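Pectinesterase A (Erwinia chrysanthemi, PDB 2NTP) hydrolyses the methyl esters of pectin's galacturonate chain, releasing methanol, in the first step of maceration and soft-rotting of plant tissue. Local coordinates at residues N41-R47 and G64-A69; R226-E230 and D273-Y277; G242-H246 and W279-S283. One frame throughout, in Å; residues are numbered along the deposited sequence.

Contact 1 of 3, residues N41-R47 and G64-A69; sequences NGVYNER and GAVIAA
Strands 42-45, at the edge of their sheet, and 65-69 are parallel neighbours on successive turns of a right-handed beta-helix, the pectinesterase fold. Their axes approach to 4.7 Å with N-to-C directions 26° apart, and G42, V43 and Y44 pair with A65, V66 and I67. G64 O accepts G42 N at 2.8 Å; G42, at phi/psi 155/164, holds a conformation that calls for glycine. A65 puts its CB on the face shared by Y44 and I67, where helix 21-26 packs through I21 against both. V66 bonds twice, V66 N to G42 O at 2.9 Å and Y44 N to V66 O at 2.8 Å, while V66 CB faces V43 CG2 at 4.2 Å on the other side. I67 CA makes a CA-H...O contact with Y44 O at 3.5 Å. A68 N reaches Y44 O at 3.0 Å. N45 centres an inverse gamma turn, and its t side chain returns to the strand: N45 ND2 donates to A68 O at 2.8 Å. A69 CB meets R47 CG at 3.5 Å.

Contact 2 of 3, residues R226-E230 and D273-Y277; sequences RVIRE and DNHIY
Strand 226-229, extended throughout, faces a type I beta turn running from D273 to I276; the nearest CA pair is I228 with D273, 5.6 Å apart. One backbone hydrogen bond joins the segments, D273 N to V227 O at 3.1 Å. Charge and amide chemistry centre on R229, whose CB points toward the turn with chi1 p and chi2 t. R229 NE forms a salt bridge with D273 OD2 at 2.8 Å, and R229 NH2 makes a very short 2.4 Å bond to N274 OD1. Inside the turn, D273 OD1 accepts N274 N at 2.7 Å, so the two carboxylate oxygens serve different partners. Water 2 adds a bridge, 3.0 Å from R229 N and 2.6 Å from D273 OD2; water 1 links I228 O at 3.2 Å with H275 NE2 at 3.1 Å. Apolar contacts fill the remainder: R229 CB lies 4.3 Å from the H275 ring centroid, 17° off its normal, a CH-pi contact, and V227 CG1 meets I276 CG1 at 3.6 Å. The arrangement packs a corner of the parallel beta-helix, with the turn linking strands 271-272 and 276-278 of different sheets; strand 189-192 flanks 226-229, and L207 of strand 205-210 touches V227 and I276.

Contact 3 of 3, residues G242-H246 and W279-S283; sequences GRPWH and WDKMS. With ADA (alpha-D-galactopyranuronic acid), chain C; ADA (alpha-D-galactopyranuronic acid), chain B.
The substrate-binding cleft of this beta-helical esterase takes R243 and W245 from the loop after strand 239-242 and M282 from the start of strand 282-285. Their segments run 22° apart in end-to-end direction. D280 N donates to G242 O at 3.0 Å, and G242 N lies 3.4 Å from W279 CE3; a side chain at G242 would clash with that indole. M282, t at all three chi angles, extends into the other segment: M282 CB is 3.8 Å from P244 CD, M282 CE 3.7 Å from W245 CD1, and M282 SD makes an oblique Met-aromatic contact, 5.1 Å from the W245 five-membered ring centroid, while also lying over one guanidinium face of R243. R243 NE forms a salt bridge with the nucleophile D175, and R243 NH2 reaches O5 of the chain B galacturonate at 3.0 Å. Water 3 joins R243 NH1 (3.0 Å) to K281 O (2.7 Å). The chain C sugar is held by the indole, W245 NE1 donating to its carboxylate O6B at 3.0 Å.

How the contacts relate
Contacts 1 and 2 draw on the same eight-strand parallel sheet, through strands 42-45 and 65-69 at one end and 226-229 toward the other; their centres lie 28 Å apart. Contact 1 is partly buried and dominated by regular main-chain pairing, whereas contact 2, also partly buried, sets a strand against a turn with a single backbone bond and relies on charge, amide and water. Contact 3 is the buried one, yet R243 and W245 in it hydrogen-bond to bound sugar. Its segments alternate along the chain with those of contact 2 and adjoin them, their centres 18 Å apart. Contacts 1 and 3 occupy opposite sides of the chain's centre.

Contact 1 of 3, residues N41-R47 and G64-A69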
ATOM      1  N   ASN A  41     -20.544   0.336 -11.613  1.00 13.73           N
ATOM      2  CA  ASN A  41     -19.470  -0.164 -12.477  1.00 13.62           C
ATOM      3  C   ASN A  41     -19.029   0.843 -13.532  1.00 13.62           C
ATOM      4  O   ASN A  41     -19.858   1.516 -14.157  1.00 13.81           O
ATOM      5  CB  ASN A  41     -19.872  -1.479 -13.156  1.00 13.75           C
ATOM      6  CG  ASN A  41     -19.864  -2.664 -12.203  1.00 14.56           C
ATOM      7  OD1 ASN A  41     -19.119  -2.689 -11.225  1.00 15.04           O
ATOM      8  ND2 ASN A  41     -20.694  -3.659 -12.493  1.00 14.96           N
ATOM      9  N   GLY A  42     -17.720   0.942 -13.709  1.00 13.34           N
ATOM     10  CA  GLY A  42     -17.126   1.869 -14.664  1.00 13.09           C
ATOM     11  C   GLY A  42     -15.711   2.194 -14.235  1.00 13.11           C
ATOM     12  O   GLY A  42     -15.328   1.922 -13.096  1.00 12.91           O
ATOM     13  N   VAL A  43     -14.937   2.759 -15.157  1.00 12.87           N
ATOM     14  CA  VAL A  43     -13.581   3.216 -14.859  1.00 12.66           C
ATOM     15  C   VAL A  43     -13.621   4.732 -14.717  1.00 12.57           C
ATOM     16  O   VAL A  43     -13.890   5.463 -15.682  1.00 12.88           O
ATOM     17  CB  VAL A  43     -12.557   2.786 -15.947  1.00 12.70           C
ATOM     18  CG1 VAL A  43     -11.164   3.316 -15.627  1.00 13.23           C
ATOM     19  CG2 VAL A  43     -12.523   1.273 -16.081  1.00 12.97           C
ATOM     20  N   TYR A  44     -13.367   5.191 -13.500  1.00 11.95           N
ATOM     21  CA  TYR A  44     -13.399   6.609 -13.171  1.00 11.67           C
ATOM     22  C   TYR A  44     -11.980   7.153 -13.122  1.00 11.84           C
ATOM     23  O   TYR A  44     -11.209   6.838 -12.210  1.00 11.46           O
ATOM     24  CB  TYR A  44     -14.154   6.825 -11.856  1.00 11.83           C
ATOM     25  CG  TYR A  44     -15.580   6.312 -11.925  1.00 11.57           C
ATOM     26  CD1 TYR A  44     -15.872   4.959 -11.715  1.00 11.24           C
ATOM     27  CD2 TYR A  44     -16.634   7.173 -12.240  1.00 11.97           C
ATOM     28  CE1 TYR A  44     -17.182   4.481 -11.802  1.00 11.79           C
ATOM     29  CE2 TYR A  44     -17.940   6.703 -12.329  1.00 11.61           C
ATOM     30  CZ  TYR A  44     -18.207   5.363 -12.107  1.00 11.83           C
ATOM     31  OH  TYR A  44     -19.506   4.911 -12.191  1.00 12.77           O
ATOM     32  N   ASN A  45     -11.630   7.944 -14.135  1.00 11.78           N
ATOM     33  CA  ASN A  45     -10.291   8.525 -14.229  1.00 12.00           C
ATOM     34  C   ASN A  45     -10.197   9.778 -13.363  1.00 11.76           C
ATOM     35  O   ASN A  45     -10.360  10.910 -13.841  1.00 11.54           O
ATOM     36  CB  ASN A  45      -9.925   8.806 -15.693  1.00 12.43           C
ATOM     37  CG  ASN A  45      -8.521   9.380 -15.859  1.00 13.99           C
ATOM     38  OD1 ASN A  45      -8.268  10.151 -16.790  1.00 16.58           O
ATOM     39  ND2 ASN A  45      -7.603   9.000 -14.972  1.00 14.68           N
ATOM     40  N   GLU A  46      -9.950   9.552 -12.076  1.00 11.36           N
ATOM     41  CA  GLU A  46      -9.994  10.605 -11.076  1.00 11.15           C
ATOM     42  C   GLU A  46      -8.889  10.425 -10.055  1.00 11.00           C
ATOM     43  O   GLU A  46      -8.463   9.298  -9.777  1.00 10.91           O
ATOM     44  CB  GLU A  46     -11.339  10.592 -10.346  1.00 11.29           C
ATOM     45  CG  GLU A  46     -12.545  10.804 -11.240  1.00 11.89           C
ATOM     46  CD  GLU A  46     -13.825  10.929 -10.452  1.00 11.94           C
ATOM     47  OE1 GLU A  46     -13.850  11.741  -9.504  1.00 13.13           O
ATOM     48  OE2 GLU A  46     -14.799  10.225 -10.792  1.00 12.11           O
ATOM     49  N   ARG A  47      -8.437  11.546  -9.509  1.00 10.80           N
ATOM     50  CA  ARG A  47      -7.580  11.557  -8.337  1.00 11.17           C
ATOM     51  C   ARG A  47      -8.359  12.219  -7.203  1.00 11.44           C
ATOM     52  O   ARG A  47      -8.991  13.270  -7.398  1.00 11.55           O
ATOM     53  CB  ARG A  47      -6.286  12.306  -8.627  1.00 11.32           C
ATOM     54  CG  ARG A  47      -5.547  11.769  -9.849  1.00 12.46           C
ATOM     55  CD  ARG A  47      -4.192  12.420  -9.998  1.00 14.55           C
ATOM     56  NE  ARG A  47      -3.342  12.096  -8.863  1.00 15.23           N
ATOM     57  CZ  ARG A  47      -2.302  12.815  -8.457  1.00 15.99           C
ATOM     58  NH1 ARG A  47      -1.953  13.935  -9.086  1.00 15.86           N
ATOM     59  NH2 ARG A  47      -1.612  12.413  -7.404  1.00 15.72           N
ATOM     60  N   GLY A  64     -15.445  -4.487 -11.404  1.00 11.69           N
ATOM     61  CA  GLY A  64     -16.002  -3.504 -12.340  1.00 11.48           C
ATOM     62  C   GLY A  64     -16.012  -2.035 -11.950  1.00 11.33           C
ATOM     63  O   GLY A  64     -16.168  -1.164 -12.820  1.00 11.79           O
ATOM     64  N   ALA A  65     -15.874  -1.748 -10.655  1.00 10.73           N
ATOM     65  CA  ALA A  65     -15.857  -0.370 -10.176  1.00 10.22           C
ATOM     66  C   ALA A  65     -14.414   0.037  -9.896  1.00 10.09           C
ATOM     67  O   ALA A  65     -13.823  -0.407  -8.914  1.00 10.28           O
ATOM     68  CB  ALA A  65     -16.722  -0.217  -8.933  1.00 10.30           C
ATOM     69  N   VAL A  66     -13.859   0.866 -10.780  1.00  9.51           N
ATOM     70  CA  VAL A  66     -12.426   1.184 -10.768  1.00  9.11           C
ATOM     71  C   VAL A  66     -12.190   2.689 -10.679  1.00  8.89           C
ATOM     72  O   VAL A  66     -12.802   3.470 -11.417  1.00  8.99           O
ATOM     73  CB  VAL A  66     -11.697   0.633 -12.041  1.00  9.28           C
ATOM     74  CG1 VAL A  66     -10.196   0.891 -11.969  1.00  9.55           C
ATOM     75  CG2 VAL A  66     -11.949  -0.861 -12.223  1.00  8.45           C
ATOM     76  N   ILE A  67     -11.297   3.081  -9.771  1.00  8.20           N
ATOM     77  CA  ILE A  67     -10.821   4.458  -9.668  1.00  8.29           C
ATOM     78  C   ILE A  67      -9.349   4.431 -10.061  1.00  8.32           C
ATOM     79  O   ILE A  67      -8.553   3.733  -9.439  1.00  8.38           O
ATOM     80  CB  ILE A  67     -10.977   5.016  -8.231  1.00  8.31           C
ATOM     81  CG1 ILE A  67     -12.394   4.732  -7.704  1.00  8.03           C
ATOM     82  CG2 ILE A  67     -10.619   6.505  -8.183  1.00  8.37           C
ATOM     83  CD1 ILE A  67     -12.593   5.010  -6.207  1.00  8.04           C
ATOM     84  N   ALA A  68      -8.999   5.168 -11.110  1.00  8.45           N
ATOM     85  CA  ALA A  68      -7.670   5.047 -11.706  1.00  8.40           C
ATOM     86  C   ALA A  68      -7.121   6.367 -12.229  1.00  8.67           C
ATOM     87  O   ALA A  68      -7.854   7.182 -12.793  1.00  8.95           O
ATOM     88  CB  ALA A  68      -7.698   4.018 -12.828  1.00  8.48           C
ATOM     89  N   ALA A  69      -5.824   6.566 -12.025  1.00  8.33           N
ATOM     90  CA  ALA A  69      -5.091   7.673 -12.638  1.00  8.45           C
ATOM     91  C   ALA A  69      -3.623   7.287 -12.770  1.00  8.57           C
ATOM     92  O   ALA A  69      -3.119   6.469 -11.994  1.00  8.64           O
ATOM     93  CB  ALA A  69      -5.242   8.950 -11.820  1.00  8.28           C
TER

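Contact 2 of 3, residues R226-E230 and D273-Y277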
ATOM      1  N   ARG A 226      -2.145 -14.740   1.234  1.00  7.81           N
ATOM      2  CA  ARG A 226      -1.481 -15.506   0.201  1.00  8.51           C
ATOM      3  C   ARG A 226      -0.506 -14.585  -0.507  1.00  8.26           C
ATOM      4  O   ARG A 226      -0.901 -13.558  -1.059  1.00  8.21           O
ATOM      5  CB  ARG A 226      -2.504 -16.083  -0.787  1.00  8.90           C
ATOM      6  CG  ARG A 226      -3.404 -17.169  -0.169  1.00 11.46           C
ATOM      7  CD  ARG A 226      -4.730 -17.336  -0.908  1.00 16.47           C
ATOM      8  NE  ARG A 226      -5.540 -16.114  -0.880  1.00 20.06           N
ATOM      9  CZ  ARG A 226      -6.242 -15.672   0.166  1.00 21.07           C
ATOM     10  NH1 ARG A 226      -6.261 -16.340   1.313  1.00 22.25           N
ATOM     11  NH2 ARG A 226      -6.929 -14.543   0.059  1.00 22.17           N
ATOM     12  N   VAL A 227       0.769 -14.957  -0.449  1.00  7.91           N
ATOM     13  CA  VAL A 227       1.848 -14.256  -1.122  1.00  7.79           C
ATOM     14  C   VAL A 227       2.119 -15.011  -2.419  1.00  8.08           C
ATOM     15  O   VAL A 227       2.677 -16.113  -2.413  1.00  7.33           O
ATOM     16  CB  VAL A 227       3.094 -14.175  -0.200  1.00  7.64           C
ATOM     17  CG1 VAL A 227       4.345 -13.781  -0.967  1.00  7.80           C
ATOM     18  CG2 VAL A 227       2.826 -13.200   0.941  1.00  8.00           C
ATOM     19  N   ILE A 228       1.687 -14.420  -3.531  1.00  8.40           N
ATOM     20  CA  ILE A 228       1.644 -15.131  -4.810  1.00  9.45           C
ATOM     21  C   ILE A 228       2.377 -14.391  -5.927  1.00  9.70           C
ATOM     22  O   ILE A 228       2.551 -13.175  -5.876  1.00  9.56           O
ATOM     23  CB  ILE A 228       0.182 -15.453  -5.258  1.00  9.69           C
ATOM     24  CG1 ILE A 228      -0.614 -14.175  -5.546  1.00 10.09           C
ATOM     25  CG2 ILE A 228      -0.536 -16.334  -4.208  1.00 10.30           C
ATOM     26  CD1 ILE A 228      -2.007 -14.431  -6.142  1.00 10.30           C
ATOM     27  N   ARG A 229       2.810 -15.147  -6.930  1.00 10.28           N
ATOM     28  CA  ARG A 229       3.424 -14.558  -8.112  1.00 11.00           C
ATOM     29  C   ARG A 229       2.351 -14.280  -9.151  1.00 10.95           C
ATOM     30  O   ARG A 229       1.388 -15.045  -9.294  1.00 11.00           O
ATOM     31  CB  ARG A 229       4.514 -15.462  -8.688  1.00 11.77           C
ATOM     32  CG  ARG A 229       4.110 -16.897  -8.859  1.00 14.58           C
ATOM     33  CD  ARG A 229       5.105 -17.641  -9.718  1.00 18.37           C
ATOM     34  NE  ARG A 229       5.454 -18.914  -9.111  1.00 23.20           N
ATOM     35  CZ  ARG A 229       6.648 -19.199  -8.605  1.00 23.79           C
ATOM     36  NH1 ARG A 229       7.641 -18.316  -8.660  1.00 24.47           N
ATOM     37  NH2 ARG A 229       6.858 -20.388  -8.069  1.00 26.14           N
ATOM     38  N   GLU A 230       2.527 -13.172  -9.861  1.00 10.72           N
ATOM     39  CA  GLU A 230       1.626 -12.742 -10.921  1.00 10.81           C
ATOM     40  C   GLU A 230       1.593 -13.747 -12.075  1.00 10.92           C
ATOM     41  O   GLU A 230       0.553 -13.965 -12.709  1.00 10.90           O
ATOM     42  CB  GLU A 230       2.118 -11.387 -11.418  1.00 11.03           C
ATOM     43  CG  GLU A 230       1.407 -10.835 -12.609  1.00 10.73           C
ATOM     44  CD  GLU A 230       1.950  -9.482 -12.985  1.00  9.38           C
ATOM     45  OE1 GLU A 230       1.200  -8.502 -12.834  1.00  9.39           O
ATOM     46  OE2 GLU A 230       3.128  -9.406 -13.416  1.00  8.08           O
ATOM     47  N   ASP A 273       4.591 -18.504  -2.219  1.00  9.75           N
ATOM     48  CA  ASP A 273       5.194 -19.242  -3.326  1.00 10.37           C
ATOM     49  C   ASP A 273       6.712 -19.056  -3.330  1.00 10.09           C
ATOM     50  O   ASP A 273       7.254 -18.239  -2.570  1.00  9.54           O
ATOM     51  CB  ASP A 273       4.584 -18.832  -4.668  1.00 10.84           C
ATOM     52  CG  ASP A 273       4.660 -19.946  -5.715  1.00 13.17           C
ATOM     53  OD1 ASP A 273       5.307 -20.999  -5.470  1.00 16.80           O
ATOM     54  OD2 ASP A 273       4.061 -19.769  -6.794  1.00 16.26           O
ATOM     55  N   ASN A 274       7.400 -19.817  -4.180  1.00 10.28           N
ATOM     56  CA  ASN A 274       8.860 -19.865  -4.127  1.00 10.07           C
ATOM     57  C   ASN A 274       9.583 -18.668  -4.744  1.00  9.38           C
ATOM     58  O   ASN A 274      10.805 -18.668  -4.813  1.00  9.42           O
ATOM     59  CB  ASN A 274       9.401 -21.197  -4.695  1.00 10.81           C
ATOM     60  CG  ASN A 274       9.368 -21.257  -6.209  1.00 11.73           C
ATOM     61  OD1 ASN A 274       8.933 -20.323  -6.880  1.00 12.64           O
ATOM     62  ND2 ASN A 274       9.843 -22.373  -6.759  1.00 15.28           N
ATOM     63  N   HIS A 275       8.839 -17.648  -5.173  1.00  8.85           N
ATOM     64  CA  HIS A 275       9.464 -16.388  -5.590  1.00  8.44           C
ATOM     65  C   HIS A 275      10.105 -15.670  -4.389  1.00  8.29           C
ATOM     66  O   HIS A 275      11.003 -14.841  -4.552  1.00  8.52           O
ATOM     67  CB  HIS A 275       8.471 -15.488  -6.351  1.00  8.40           C
ATOM     68  CG  HIS A 275       7.301 -15.026  -5.535  1.00  7.69           C
ATOM     69  ND1 HIS A 275       6.339 -15.885  -5.042  1.00  7.16           N
ATOM     70  CD2 HIS A 275       6.920 -13.782  -5.156  1.00  7.00           C
ATOM     71  CE1 HIS A 275       5.429 -15.192  -4.382  1.00  7.53           C
ATOM     72  NE2 HIS A 275       5.760 -13.913  -4.434  1.00  7.70           N
ATOM     73  N   ILE A 276       9.661 -16.027  -3.188  1.00  8.07           N
ATOM     74  CA  ILE A 276      10.167 -15.442  -1.947  1.00  7.96           C
ATOM     75  C   ILE A 276      11.507 -16.066  -1.542  1.00  8.30           C
ATOM     76  O   ILE A 276      11.621 -17.298  -1.450  1.00  8.19           O
ATOM     77  CB  ILE A 276       9.142 -15.622  -0.784  1.00  8.01           C
ATOM     78  CG1 ILE A 276       7.822 -14.883  -1.073  1.00  8.00           C
ATOM     79  CG2 ILE A 276       9.748 -15.181   0.559  1.00  7.68           C
ATOM     80  CD1 ILE A 276       7.961 -13.369  -1.340  1.00  8.07           C
ATOM     81  N   TYR A 277      12.509 -15.219  -1.295  1.00  8.27           N
ATOM     82  CA  TYR A 277      13.818 -15.684  -0.809  1.00  8.73           C
ATOM     83  C   TYR A 277      14.060 -15.415   0.679  1.00  8.99           C
ATOM     84  O   TYR A 277      14.952 -16.024   1.287  1.00  9.65           O
ATOM     85  CB  TYR A 277      14.973 -15.121  -1.657  1.00  8.80           C
ATOM     86  CG  TYR A 277      15.085 -13.609  -1.672  1.00  8.70           C
ATOM     87  CD1 TYR A 277      15.624 -12.909  -0.588  1.00  9.24           C
ATOM     88  CD2 TYR A 277      14.668 -12.878  -2.782  1.00  8.76           C
ATOM     89  CE1 TYR A 277      15.723 -11.513  -0.608  1.00  9.05           C
ATOM     90  CE2 TYR A 277      14.767 -11.483  -2.812  1.00  8.66           C
ATOM     91  CZ  TYR A 277      15.293 -10.814  -1.726  1.00  8.98           C
ATOM     92  OH  TYR A 277      15.387  -9.441  -1.758  1.00  8.84           O
TER
HETATM   93  O   HOH W   1       3.942 -11.705  -3.364  1.00 13.28           O
HETATM   94  O   HOH W   2       2.101 -18.043  -6.418  1.00 18.72           O

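Contact 3 of 3, residues G242-H246 and W279-S283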
ATOM      1  N   GLY A 242      10.509  -8.181   2.863  1.00  6.21           N
ATOM      2  CA  GLY A 242      10.609  -6.819   3.359  1.00  5.91           C
ATOM      3  C   GLY A 242      12.048  -6.351   3.402  1.00  6.05           C
ATOM      4  O   GLY A 242      12.971  -7.163   3.445  1.00  5.96           O
ATOM      5  N   ARG A 243      12.220  -5.034   3.360  1.00  6.18           N
ATOM      6  CA  ARG A 243      13.501  -4.385   3.643  1.00  6.00           C
ATOM      7  C   ARG A 243      13.217  -3.133   4.489  1.00  6.27           C
ATOM      8  O   ARG A 243      12.118  -2.578   4.419  1.00  6.22           O
ATOM      9  CB  ARG A 243      14.270  -4.069   2.354  1.00  6.19           C
ATOM     10  CG  ARG A 243      13.546  -3.169   1.356  1.00  6.27           C
ATOM     11  CD  ARG A 243      14.407  -2.910   0.120  1.00  5.72           C
ATOM     12  NE  ARG A 243      13.791  -1.918  -0.756  1.00  5.94           N
ATOM     13  CZ  ARG A 243      14.428  -1.258  -1.723  1.00  6.97           C
ATOM     14  NH1 ARG A 243      15.718  -1.481  -1.955  1.00  7.01           N
ATOM     15  NH2 ARG A 243      13.774  -0.371  -2.459  1.00  7.37           N
ATOM     16  N   PRO A 244      14.187  -2.698   5.314  1.00  6.43           N
ATOM     17  CA  PRO A 244      13.873  -1.643   6.279  1.00  6.71           C
ATOM     18  C   PRO A 244      13.976  -0.236   5.703  1.00  7.13           C
ATOM     19  O   PRO A 244      15.075   0.231   5.404  1.00  7.22           O
ATOM     20  CB  PRO A 244      14.932  -1.841   7.382  1.00  7.07           C
ATOM     21  CG  PRO A 244      15.866  -2.928   6.884  1.00  6.87           C
ATOM     22  CD  PRO A 244      15.581  -3.155   5.437  1.00  6.85           C
ATOM     23  N   TRP A 245      12.833   0.436   5.562  1.00  6.74           N
ATOM     24  CA  TRP A 245      12.824   1.806   5.064  1.00  6.67           C
ATOM     25  C   TRP A 245      13.035   2.802   6.196  1.00  6.84           C
ATOM     26  O   TRP A 245      12.228   2.889   7.123  1.00  6.80           O
ATOM     27  CB  TRP A 245      11.526   2.114   4.308  1.00  6.63           C
ATOM     28  CG  TRP A 245      11.509   3.484   3.697  1.00  6.61           C
ATOM     29  CD1 TRP A 245      12.558   4.130   3.099  1.00  6.53           C
ATOM     30  CD2 TRP A 245      10.384   4.367   3.598  1.00  6.96           C
ATOM     31  NE1 TRP A 245      12.159   5.366   2.651  1.00  6.53           N
ATOM     32  CE2 TRP A 245      10.831   5.541   2.947  1.00  6.78           C
ATOM     33  CE3 TRP A 245       9.044   4.287   4.010  1.00  6.93           C
ATOM     34  CZ2 TRP A 245       9.981   6.626   2.685  1.00  6.96           C
ATOM     35  CZ3 TRP A 245       8.199   5.369   3.760  1.00  7.20           C
ATOM     36  CH2 TRP A 245       8.674   6.525   3.098  1.00  6.75           C
ATOM     37  N   HIS A 246      14.138   3.536   6.112  1.00  6.82           N
ATOM     38  CA  HIS A 246      14.423   4.624   7.038  1.00  7.21           C
ATOM     39  C   HIS A 246      14.291   5.926   6.257  1.00  7.17           C
ATOM     40  O   HIS A 246      15.250   6.355   5.616  1.00  7.40           O
ATOM     41  CB  HIS A 246      15.838   4.464   7.612  1.00  7.15           C
ATOM     42  CG  HIS A 246      15.990   3.287   8.528  1.00  7.76           C
ATOM     43  ND1 HIS A 246      16.274   3.422   9.871  1.00  7.76           N
ATOM     44  CD2 HIS A 246      15.881   1.955   8.298  1.00  7.93           C
ATOM     45  CE1 HIS A 246      16.346   2.225  10.427  1.00  8.15           C
ATOM     46  NE2 HIS A 246      16.109   1.317   9.495  1.00  7.89           N
ATOM     47  N   TRP A 279      14.206 -12.049   3.733  1.00  8.27           N
ATOM     48  CA  TRP A 279      14.254 -10.611   3.994  1.00  8.30           C
ATOM     49  C   TRP A 279      15.475  -9.981   3.317  1.00  8.28           C
ATOM     50  O   TRP A 279      16.350 -10.691   2.817  1.00  8.33           O
ATOM     51  CB  TRP A 279      14.305 -10.354   5.505  1.00  8.30           C
ATOM     52  CG  TRP A 279      13.174 -10.974   6.282  1.00  8.23           C
ATOM     53  CD1 TRP A 279      13.210 -12.144   6.992  1.00  8.46           C
ATOM     54  CD2 TRP A 279      11.845 -10.456   6.433  1.00  7.68           C
ATOM     55  NE1 TRP A 279      11.988 -12.385   7.574  1.00  8.03           N
ATOM     56  CE2 TRP A 279      11.130 -11.367   7.246  1.00  8.35           C
ATOM     57  CE3 TRP A 279      11.188  -9.310   5.961  1.00  7.77           C
ATOM     58  CZ2 TRP A 279       9.788 -11.167   7.600  1.00  8.36           C
ATOM     59  CZ3 TRP A 279       9.859  -9.106   6.314  1.00  7.97           C
ATOM     60  CH2 TRP A 279       9.169 -10.034   7.127  1.00  8.61           C
ATOM     61  N   ASP A 280      15.543  -8.650   3.306  1.00  8.51           N
ATOM     62  CA  ASP A 280      16.686  -7.971   2.690  1.00  8.79           C
ATOM     63  C   ASP A 280      17.054  -6.680   3.415  1.00  8.86           C
ATOM     64  O   ASP A 280      16.321  -6.215   4.294  1.00  8.60           O
ATOM     65  CB  ASP A 280      16.415  -7.687   1.204  1.00  9.00           C
ATOM     66  CG  ASP A 280      17.656  -7.868   0.328  1.00  9.88           C
ATOM     67  OD1 ASP A 280      18.785  -7.571   0.784  1.00  9.93           O
ATOM     68  OD2 ASP A 280      17.498  -8.302  -0.829  1.00 11.13           O
ATOM     69  N   LYS A 281      18.206  -6.124   3.036  1.00  8.92           N
ATOM     70  CA  LYS A 281      18.678  -4.838   3.542  1.00  9.54           C
ATOM     71  C   LYS A 281      18.227  -3.692   2.634  1.00  9.11           C
ATOM     72  O   LYS A 281      17.727  -3.915   1.528  1.00  8.80           O
ATOM     73  CB  LYS A 281      20.212  -4.845   3.670  1.00  9.23           C
ATOM     74  CG  LYS A 281      20.957  -5.072   2.357  1.00 10.55           C
ATOM     75  CD  LYS A 281      22.461  -5.223   2.576  1.00 11.86           C
ATOM     76  CE  LYS A 281      23.184  -5.327   1.242  1.00 15.42           C
ATOM     77  NZ  LYS A 281      24.583  -5.821   1.398  1.00 18.51           N
ATOM     78  N   MET A 282      18.409  -2.464   3.113  1.00  8.94           N
ATOM     79  CA  MET A 282      18.079  -1.274   2.344  1.00  9.09           C
ATOM     80  C   MET A 282      19.022  -0.146   2.721  1.00  9.31           C
ATOM     81  O   MET A 282      19.429  -0.036   3.880  1.00  9.70           O
ATOM     82  CB  MET A 282      16.630  -0.854   2.599  1.00  8.91           C
ATOM     83  CG  MET A 282      16.104   0.208   1.641  1.00  9.04           C
ATOM     84  SD  MET A 282      14.383   0.611   1.967  1.00  9.30           S
ATOM     85  CE  MET A 282      14.065   1.790   0.659  1.00  9.69           C
ATOM     86  N   SER A 283      19.358   0.687   1.740  1.00  9.58           N
ATOM     87  CA  SER A 283      20.306   1.780   1.957  1.00  9.94           C
ATOM     88  C   SER A 283      19.625   3.138   2.019  1.00 10.28           C
ATOM     89  O   SER A 283      18.560   3.353   1.432  1.00 10.56           O
ATOM     90  CB  SER A 283      21.374   1.789   0.860  1.00 10.12           C
ATOM     91  OG  SER A 283      20.842   2.294  -0.354  1.00 11.22           O
TER
HETATM   92  C1  ADA C   4      11.281   6.033  -0.721  1.00 10.51           C
HETATM   93  C2  ADA C   4      10.224   7.003  -1.262  1.00 11.35           C
HETATM   94  C3  ADA C   4      10.905   8.253  -1.808  1.00 11.32           C
HETATM   95  C4  ADA C   4      11.796   8.885  -0.738  1.00 11.38           C
HETATM   96  C5  ADA C   4      12.812   7.855  -0.239  1.00 11.34           C
HETATM   97  C6  ADA C   4      13.662   8.437   0.852  1.00 11.47           C
HETATM   98  O2  ADA C   4       9.459   6.390  -2.308  1.00 10.35           O
HETATM   99  O3  ADA C   4       9.934   9.188  -2.293  1.00 11.47           O
HETATM  100  O4  ADA C   4      11.012   9.338   0.374  1.00 13.00           O
HETATM  101  O5  ADA C   4      12.142   6.672   0.237  1.00 10.50           O
HETATM  102  O6B ADA C   4      13.676   7.874   1.971  1.00 12.18           O
HETATM  103  O6A ADA C   4      14.325   9.470   0.590  1.00 11.59           O
HETATM  104  C1  ADA B   2      15.172  -0.282  -5.875  1.00 17.95           C
HETATM  105  C2  ADA B   2      14.225   0.715  -6.546  1.00 15.07           C
HETATM  106  C3  ADA B   2      14.900   2.075  -6.711  1.00 14.54           C
HETATM  107  C4  ADA B   2      15.564   2.536  -5.409  1.00 13.74           C
HETATM  108  C5  ADA B   2      16.444   1.442  -4.808  1.00 15.04           C
HETATM  109  C6  ADA B   2      16.984   1.888  -3.476  1.00 15.36           C
HETATM  110  O2  ADA B   2      13.858   0.219  -7.834  1.00 15.31           O
HETATM  111  O3  ADA B   2      13.942   3.048  -7.151  1.00 13.06           O
HETATM  112  O4  ADA B   2      14.577   2.895  -4.435  1.00 13.17           O
HETATM  113  O5  ADA B   2      15.661   0.253  -4.641  1.00 14.74           O
HETATM  114  O6B ADA B   2      16.936   1.091  -2.516  1.00 15.63           O
HETATM  115  O6A ADA B   2      17.460   3.041  -3.372  1.00 15.90           O
HETATM  116  O   HOH W   3      17.689  -3.549  -1.146  1.00 12.97           O